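PDB 5WHG: tRNA endonuclease VMS1 from Saccharomyces cerevisiae, which cleaves polypeptidyl-tRNAs downstream of ribosome-associated quality control, releasing incompletely synthesised polypeptides for degradation. Local coordinates for residues A[47-52]-A[69-74]; A[220-225]-A[305-310]. One frame throughout, in Å; residues are numbered along the deposited sequence.

Interaction 1: A[47-52]-A[69-74]. With ZN (zinc ion), chain B.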
ATOM      1  N   SER A  47     -11.406  13.491 -12.270  1.00132.37           N
ATOM      2  CA  SER A  47     -12.646  12.766 -12.516  1.00131.43           C
ATOM      3  C   SER A  47     -13.529  12.713 -11.278  1.00123.30           C
ATOM      4  O   SER A  47     -14.760  12.677 -11.400  1.00126.28           O
ATOM      5  CB  SER A  47     -12.319  11.356 -13.003  1.00133.34           C
ATOM      6  OG  SER A  47     -11.143  10.877 -12.356  1.00133.91           O
ATOM      7  N   VAL A  48     -12.925  12.720 -10.088  1.00112.03           N
ATOM      8  CA  VAL A  48     -13.700  12.604  -8.858  1.00107.02           C
ATOM      9  C   VAL A  48     -14.277  13.942  -8.413  1.00114.58           C
ATOM     10  O   VAL A  48     -15.198  13.967  -7.588  1.00120.96           O
ATOM     11  CB  VAL A  48     -12.836  11.979  -7.749  1.00 99.36           C
ATOM     12  CG1 VAL A  48     -11.848  12.983  -7.212  1.00 94.78           C
ATOM     13  CG2 VAL A  48     -13.708  11.446  -6.645  1.00106.63           C
ATOM     14  N   CYS A  49     -13.779  15.055  -8.952  1.00117.22           N
ATOM     15  CA  CYS A  49     -14.312  16.379  -8.663  1.00113.27           C
ATOM     16  C   CYS A  49     -15.153  16.945  -9.793  1.00113.82           C
ATOM     17  O   CYS A  49     -15.820  17.961  -9.583  1.00125.61           O
ATOM     18  CB  CYS A  49     -13.173  17.362  -8.361  1.00116.30           C
ATOM     19  SG  CYS A  49     -12.034  16.832  -7.058  1.00111.28           S
ATOM     20  N   GLN A  50     -15.132  16.322 -10.976  1.00112.05           N
ATOM     21  CA  GLN A  50     -15.778  16.859 -12.178  1.00117.50           C
ATOM     22  C   GLN A  50     -15.256  18.263 -12.494  1.00130.95           C
ATOM     23  O   GLN A  50     -16.012  19.162 -12.880  1.00134.98           O
ATOM     24  CB  GLN A  50     -17.304  16.847 -12.043  1.00126.88           C
ATOM     25  CG  GLN A  50     -17.888  15.494 -11.615  1.00128.78           C
ATOM     26  CD  GLN A  50     -19.414  15.503 -11.492  1.00138.77           C
ATOM     27  OE1 GLN A  50     -20.114  16.182 -12.252  1.00146.76           O
ATOM     28  NE2 GLN A  50     -19.931  14.742 -10.533  1.00136.37           N
HETATM   29  N   MSE A  51     -13.941  18.439 -12.350  1.00130.69           N
HETATM   30  CA  MSE A  51     -13.312  19.757 -12.411  1.00151.70           C
HETATM   31  C   MSE A  51     -11.991  19.773 -13.206  1.00151.42           C
HETATM   32  O   MSE A  51     -10.992  19.178 -12.798  1.00140.30           O
HETATM   33  CB  MSE A  51     -13.091  20.260 -10.981  1.00162.41           C
HETATM   34  CG  MSE A  51     -12.216  21.488 -10.809  1.00175.66           C
HETATM   35 SE   MSE A  51     -11.854  21.696  -8.898  1.00183.79          SE
HETATM   36  CE  MSE A  51     -10.171  22.689  -8.965  1.00189.19           C
ATOM     37  N   SER A  52     -12.004  20.469 -14.343  1.00159.03           N
ATOM     38  CA  SER A  52     -10.836  20.569 -15.221  1.00154.41           C
ATOM     39  C   SER A  52     -10.104  21.906 -15.064  1.00158.84           C
ATOM     40  O   SER A  52      -8.872  21.955 -15.036  1.00150.71           O
ATOM     41  CB  SER A  52     -11.256  20.378 -16.680  1.00143.60           C
ATOM     42  OG  SER A  52     -12.330  21.240 -16.999  1.00145.52           O
ATOM     43  N   LEU A  69      -8.720  15.794  -1.767  1.00115.06           N
ATOM     44  CA  LEU A  69      -8.569  14.664  -0.860  1.00116.24           C
ATOM     45  C   LEU A  69      -9.904  14.239  -0.262  1.00114.33           C
ATOM     46  O   LEU A  69     -10.174  13.039  -0.116  1.00106.54           O
ATOM     47  CB  LEU A  69      -7.567  15.003   0.238  1.00130.33           C
ATOM     48  CG  LEU A  69      -6.148  14.520  -0.065  1.00132.99           C
ATOM     49  CD1 LEU A  69      -5.225  14.801   1.106  1.00132.44           C
ATOM     50  CD2 LEU A  69      -6.165  13.029  -0.411  1.00127.94           C
HETATM   51  N   MSE A  70     -10.753  15.196   0.086  1.00121.99           N
HETATM   52  CA  MSE A  70     -12.037  14.843   0.678  1.00126.46           C
HETATM   53  C   MSE A  70     -12.954  14.199  -0.361  1.00114.17           C
HETATM   54  O   MSE A  70     -13.710  13.283  -0.047  1.00110.91           O
HETATM   55  CB  MSE A  70     -12.699  16.073   1.295  1.00145.90           C
HETATM   56  CG  MSE A  70     -11.807  16.809   2.277  1.00159.99           C
HETATM   57 SE   MSE A  70     -12.568  18.499   2.904  1.00177.75          SE
HETATM   58  CE  MSE A  70     -13.822  17.771   4.219  1.00178.08           C
ATOM     59  N   ASN A  71     -12.873  14.675  -1.605  1.00109.68           N
ATOM     60  CA  ASN A  71     -13.670  14.080  -2.670  1.00108.60           C
ATOM     61  C   ASN A  71     -13.209  12.663  -2.992  1.00105.45           C
ATOM     62  O   ASN A  71     -14.036  11.784  -3.264  1.00105.79           O
ATOM     63  CB  ASN A  71     -13.614  14.958  -3.908  1.00 92.08           C
ATOM     64  CG  ASN A  71     -14.673  16.003  -3.895  1.00 98.50           C
ATOM     65  OD1 ASN A  71     -15.825  15.713  -3.600  1.00100.15           O
ATOM     66  ND2 ASN A  71     -14.297  17.234  -4.193  1.00108.62           N
ATOM     67  N   VAL A  72     -11.893  12.427  -2.989  1.00102.59           N
ATOM     68  CA  VAL A  72     -11.387  11.058  -3.056  1.00 92.91           C
ATOM     69  C   VAL A  72     -11.959  10.245  -1.907  1.00 82.71           C
ATOM     70  O   VAL A  72     -12.510   9.153  -2.100  1.00 76.95           O
ATOM     71  CB  VAL A  72      -9.846  11.044  -3.031  1.00 91.65           C
ATOM     72  CG1 VAL A  72      -9.353   9.665  -2.655  1.00 95.25           C
ATOM     73  CG2 VAL A  72      -9.265  11.441  -4.370  1.00 86.43           C
ATOM     74  N   LYS A  73     -11.828  10.775  -0.689  1.00 83.38           N
ATOM     75  CA  LYS A  73     -12.366  10.113   0.492  1.00 86.97           C
ATOM     76  C   LYS A  73     -13.868   9.874   0.346  1.00 91.39           C
ATOM     77  O   LYS A  73     -14.350   8.752   0.528  1.00 90.06           O
ATOM     78  CB  LYS A  73     -12.059  10.966   1.721  1.00 93.54           C
ATOM     79  CG  LYS A  73     -11.640  10.223   2.960  1.00 92.52           C
ATOM     80  CD  LYS A  73     -10.851  11.162   3.844  1.00 97.18           C
ATOM     81  CE  LYS A  73     -10.466  10.514   5.152  1.00106.08           C
ATOM     82  NZ  LYS A  73     -10.098  11.550   6.173  1.00119.87           N
ATOM     83  N   ARG A  74     -14.621  10.918  -0.017  1.00 91.34           N
ATOM     84  CA  ARG A  74     -16.066  10.765  -0.158  1.00 85.07           C
ATOM     85  C   ARG A  74     -16.416   9.656  -1.143  1.00 86.02           C
ATOM     86  O   ARG A  74     -17.342   8.877  -0.903  1.00 96.21           O
ATOM     87  CB  ARG A  74     -16.710  12.082  -0.598  1.00 86.20           C
ATOM     88  CG  ARG A  74     -17.753  11.876  -1.681  1.00 85.80           C
ATOM     89  CD  ARG A  74     -18.828  12.921  -1.717  1.00100.34           C
ATOM     90  NE  ARG A  74     -19.710  12.647  -2.845  1.00104.79           N
ATOM     91  CZ  ARG A  74     -20.776  13.374  -3.141  1.00109.84           C
ATOM     92  NH1 ARG A  74     -21.086  14.411  -2.381  1.00110.49           N
ATOM     93  NH2 ARG A  74     -21.528  13.064  -4.190  1.00109.72           N
TER
HETATM   94 ZN    ZN B 501      -9.818  16.254  -7.490  1.00127.25          ZN

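Interaction 2: A[220-225]-A[305-310]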
ATOM      1  N   GLY A 220      -3.635  -0.446  11.875  1.00 73.42           N
ATOM      2  CA  GLY A 220      -4.094  -0.551  10.510  1.00 66.00           C
ATOM      3  C   GLY A 220      -4.167   0.821   9.869  1.00 69.80           C
ATOM      4  O   GLY A 220      -4.270   1.844  10.551  1.00 68.16           O
ATOM      5  N   ALA A 221      -4.090   0.832   8.533  1.00 67.22           N
ATOM      6  CA  ALA A 221      -4.249   2.076   7.790  1.00 64.80           C
ATOM      7  C   ALA A 221      -4.745   1.790   6.378  1.00 69.51           C
ATOM      8  O   ALA A 221      -4.495   0.718   5.824  1.00 73.75           O
ATOM      9  CB  ALA A 221      -2.937   2.860   7.756  1.00 62.96           C
ATOM     10  N   ILE A 222      -5.478   2.752   5.813  1.00 72.76           N
ATOM     11  CA  ILE A 222      -5.781   2.804   4.381  1.00 71.16           C
ATOM     12  C   ILE A 222      -4.865   3.873   3.783  1.00 72.90           C
ATOM     13  O   ILE A 222      -4.973   5.056   4.125  1.00 78.21           O
ATOM     14  CB  ILE A 222      -7.262   3.123   4.111  1.00 71.19           C
ATOM     15  CG1 ILE A 222      -8.206   2.082   4.743  1.00 65.32           C
ATOM     16  CG2 ILE A 222      -7.522   3.226   2.621  1.00 66.91           C
ATOM     17  CD1 ILE A 222      -8.002   0.632   4.265  1.00 61.09           C
ATOM     18  N   VAL A 223      -3.932   3.473   2.918  1.00 63.91           N
ATOM     19  CA  VAL A 223      -2.919   4.385   2.389  1.00 70.80           C
ATOM     20  C   VAL A 223      -3.288   4.761   0.959  1.00 79.71           C
ATOM     21  O   VAL A 223      -3.638   3.896   0.146  1.00 73.40           O
ATOM     22  CB  VAL A 223      -1.510   3.761   2.447  1.00 70.87           C
ATOM     23  CG1 VAL A 223      -1.459   2.432   1.666  1.00 66.54           C
ATOM     24  CG2 VAL A 223      -0.455   4.746   1.909  1.00 59.76           C
ATOM     25  N   SER A 224      -3.225   6.052   0.654  1.00 81.16           N
ATOM     26  CA  SER A 224      -3.372   6.509  -0.718  1.00 79.82           C
ATOM     27  C   SER A 224      -2.061   6.354  -1.474  1.00 78.10           C
ATOM     28  O   SER A 224      -0.986   6.638  -0.940  1.00 91.16           O
ATOM     29  CB  SER A 224      -3.802   7.970  -0.754  1.00 85.75           C
ATOM     30  OG  SER A 224      -3.233   8.618  -1.880  1.00 92.22           O
ATOM     31  N   HIS A 225      -2.148   5.928  -2.732  1.00 70.67           N
ATOM     32  CA  HIS A 225      -0.950   5.858  -3.554  1.00 77.63           C
ATOM     33  C   HIS A 225      -0.417   7.234  -3.931  1.00 83.88           C
ATOM     34  O   HIS A 225       0.737   7.335  -4.363  1.00 92.51           O
ATOM     35  CB  HIS A 225      -1.220   5.021  -4.803  1.00 80.92           C
ATOM     36  CG  HIS A 225      -1.540   3.585  -4.509  1.00 77.72           C
ATOM     37  ND1 HIS A 225      -1.594   2.617  -5.489  1.00 74.31           N
ATOM     38  CD2 HIS A 225      -1.817   2.952  -3.341  1.00 71.51           C
ATOM     39  CE1 HIS A 225      -1.908   1.452  -4.942  1.00 67.49           C
ATOM     40  NE2 HIS A 225      -2.044   1.626  -3.639  1.00 68.55           N
ATOM     41  N   PRO A 305     -15.877  -0.138   2.661  1.00 77.91           N
ATOM     42  CA  PRO A 305     -15.869   0.466   1.312  1.00 79.00           C
ATOM     43  C   PRO A 305     -14.468   0.654   0.770  1.00 80.67           C
ATOM     44  O   PRO A 305     -14.227   0.387  -0.415  1.00 81.36           O
ATOM     45  CB  PRO A 305     -16.585   1.811   1.512  1.00 79.48           C
ATOM     46  CG  PRO A 305     -17.368   1.654   2.763  1.00 75.20           C
ATOM     47  CD  PRO A 305     -16.611   0.703   3.630  1.00 73.57           C
ATOM     48  N   TYR A 306     -13.543   1.118   1.624  1.00 69.59           N
ATOM     49  CA  TYR A 306     -12.121   1.202   1.268  1.00 75.30           C
ATOM     50  C   TYR A 306     -11.536  -0.155   0.881  1.00 73.17           C
ATOM     51  O   TYR A 306     -10.805  -0.255  -0.113  1.00 72.80           O
ATOM     52  CB  TYR A 306     -11.310   1.756   2.439  1.00 67.83           C
ATOM     53  CG  TYR A 306     -11.554   3.182   2.824  1.00 72.28           C
ATOM     54  CD1 TYR A 306     -11.250   4.214   1.952  1.00 78.50           C
ATOM     55  CD2 TYR A 306     -12.032   3.503   4.078  1.00 70.71           C
ATOM     56  CE1 TYR A 306     -11.438   5.521   2.305  1.00 82.06           C
ATOM     57  CE2 TYR A 306     -12.213   4.815   4.445  1.00 78.28           C
ATOM     58  CZ  TYR A 306     -11.917   5.820   3.547  1.00 88.16           C
ATOM     59  OH  TYR A 306     -12.084   7.139   3.895  1.00100.37           O
ATOM     60  N   LEU A 307     -11.790  -1.200   1.702  1.00 72.11           N
ATOM     61  CA  LEU A 307     -11.167  -2.515   1.510  1.00 67.59           C
ATOM     62  C   LEU A 307     -11.601  -3.176   0.204  1.00 73.49           C
ATOM     63  O   LEU A 307     -10.807  -3.881  -0.429  1.00 75.33           O
ATOM     64  CB  LEU A 307     -11.467  -3.442   2.697  1.00 64.45           C
ATOM     65  CG  LEU A 307     -10.770  -3.025   4.017  1.00 73.74           C
ATOM     66  CD1 LEU A 307     -11.209  -3.826   5.279  1.00 64.28           C
ATOM     67  CD2 LEU A 307      -9.256  -3.071   3.859  1.00 69.02           C
ATOM     68  N   SER A 308     -12.831  -2.950  -0.239  1.00 83.12           N
ATOM     69  CA  SER A 308     -13.242  -3.579  -1.486  1.00 77.77           C
ATOM     70  C   SER A 308     -12.644  -2.895  -2.707  1.00 73.48           C
ATOM     71  O   SER A 308     -12.586  -3.512  -3.773  1.00 76.80           O
ATOM     72  CB  SER A 308     -14.763  -3.612  -1.572  1.00 71.36           C
ATOM     73  OG  SER A 308     -15.268  -2.305  -1.449  1.00 91.58           O
ATOM     74  N   LYS A 309     -12.130  -1.675  -2.560  1.00 76.13           N
ATOM     75  CA  LYS A 309     -11.438  -0.976  -3.640  1.00 79.10           C
ATOM     76  C   LYS A 309      -9.906  -1.013  -3.526  1.00 85.12           C
ATOM     77  O   LYS A 309      -9.229  -0.332  -4.309  1.00 80.66           O
ATOM     78  CB  LYS A 309     -11.896   0.488  -3.708  1.00 72.02           C
ATOM     79  CG  LYS A 309     -13.403   0.680  -3.797  1.00 78.65           C
ATOM     80  CD  LYS A 309     -13.757   2.151  -3.634  1.00 88.01           C
ATOM     81  CE  LYS A 309     -15.220   2.434  -3.978  1.00 84.47           C
ATOM     82  NZ  LYS A 309     -16.145   2.000  -2.891  1.00 84.14           N
ATOM     83  N   CYS A 310      -9.329  -1.775  -2.590  1.00 84.39           N
ATOM     84  CA  CYS A 310      -7.869  -1.749  -2.441  1.00 82.56           C
ATOM     85  C   CYS A 310      -7.187  -2.605  -3.494  1.00 74.59           C
ATOM     86  O   CYS A 310      -7.646  -3.704  -3.809  1.00 68.87           O
ATOM     87  CB  CYS A 310      -7.427  -2.236  -1.065  1.00 69.65           C
ATOM     88  SG  CYS A 310      -7.587  -1.022   0.190  1.00 75.03           S
TER

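Interaction 1: A[47-52]-A[69-74]
Val48 leans on the flank of the helix at Asn71 and Val72, and its side chain is the one to follow outward. From CB, which points at the helix, the two methyls part company. Val48 CG2 stands anti to the backbone N and comes down on the helix backbone, 3.4 Å from the carbonyl O of Asn71. Val48 CG1, set between the backbone N and the carbonyl carbon at chi1 75°, turns instead toward Val72 and meets its CG2 methyl at 4.1 Å. The two valine side chains cross there at roughly a right angle. The same methyl, Val48 CG1, lies 3.9 Å from the zinc ion, an apolar neighbour of the metal.

This is the C2H2-type zinc finger of the protein: Cys49 SG binds the zinc at 2.3 Å, and Cys46, His62 and His68 complete the site. Residues 47-52 carry the second cysteine of the CxxC pair, while residues 69-74 continue the helix just past the last histidine ligand.

Next to Val48, Asn71 brings its side chain alongside the metal-bound sulfur. Asn71 CB is 4.0 Å from Cys49 SG and Asn71 ND2 3.7 Å from the same atom. The amide nitrogen near a zinc-bound thiolate may contribute a little to balancing its negative charge. Val48 also touches His68 and Asn75 of the same helix, and it also touches Met205 in a loop.

Interaction 2: A[220-225]-A[305-310]
Ile222 packs its side chain against Tyr306, Leu307 and Cys310, and every cross-contact of the two segments passes through it. Its CG2 methyl lies anti to the backbone N, whereas CG1 lies beside that N (chi1 -59°); both branches come up on the same side of Tyr306, CG1 at CB and CG2 at the near part of the ring. Ile222 CG1 sits 3.9 Å from Tyr306 CB, and Ile222 CG2 approaches the ring at an oblique angle, 3.9 Å from Tyr306 CD1.

A second bend at chi2 (-59°) carries CD1, still beside Tyr306 CB, over to the adjacent Leu307. There Ile222 CD1 meets Leu307 CD2 at 3.9 Å, the two side chains crossing almost perpendicularly, and it lies more loosely against Cys310 SG at 4.4 Å. Leu307 sets off along the flank of the helix rather than straight at the strand; with chi2 172° CD1 is the extended methyl, and the other branch, CD2, is the one that meets Ile222 CD1.

Tyr306 points its CB at the strand, but the ring runs on beyond Ile222, and its hydroxyl is hydrogen-bonded to Glu250 on the neighbouring strand 247-255. The ring is thus held at both ends, by apolar packing at CB and CG and by a polar bond at OH. Lys309 N bonds back to Tyr306 O at 3.1 Å, and Ser308 OG reaches the carbonyl O of Pro305 from above the carbonyl plane.

Ala209 of strand 207-214 adjoins both Ile222 and Leu307, extending the apolar patch across the sheet. This is helix-on-sheet packing in the hydrophobic core of the VLRF1 domain, with the short helix 304-308 laid against the mixed sheet just before the chain enters strand 313-316.

In the fold
Interaction 2 is a buried contact about 8 Å from the centre of the chain; interaction 1 has its centre about 20 Å from that point and is only partly buried. Interaction 1 joins a zinc-finger loop to helix 66-76 and gathers around a metal ion, while interaction 2 joins strand 217-224 to helix 304-308 by apolar packing alone. They share no secondary-structure element, yet their centres are only about 16 Å apart and they meet: Lys73 CG lies 3.3 Å from Tyr306 OH. One face of helix 66-76 thus serves the finger, while Lys73 and Leu76 pack on Tyr306, seating the finger's helix against the VLRF1 domain.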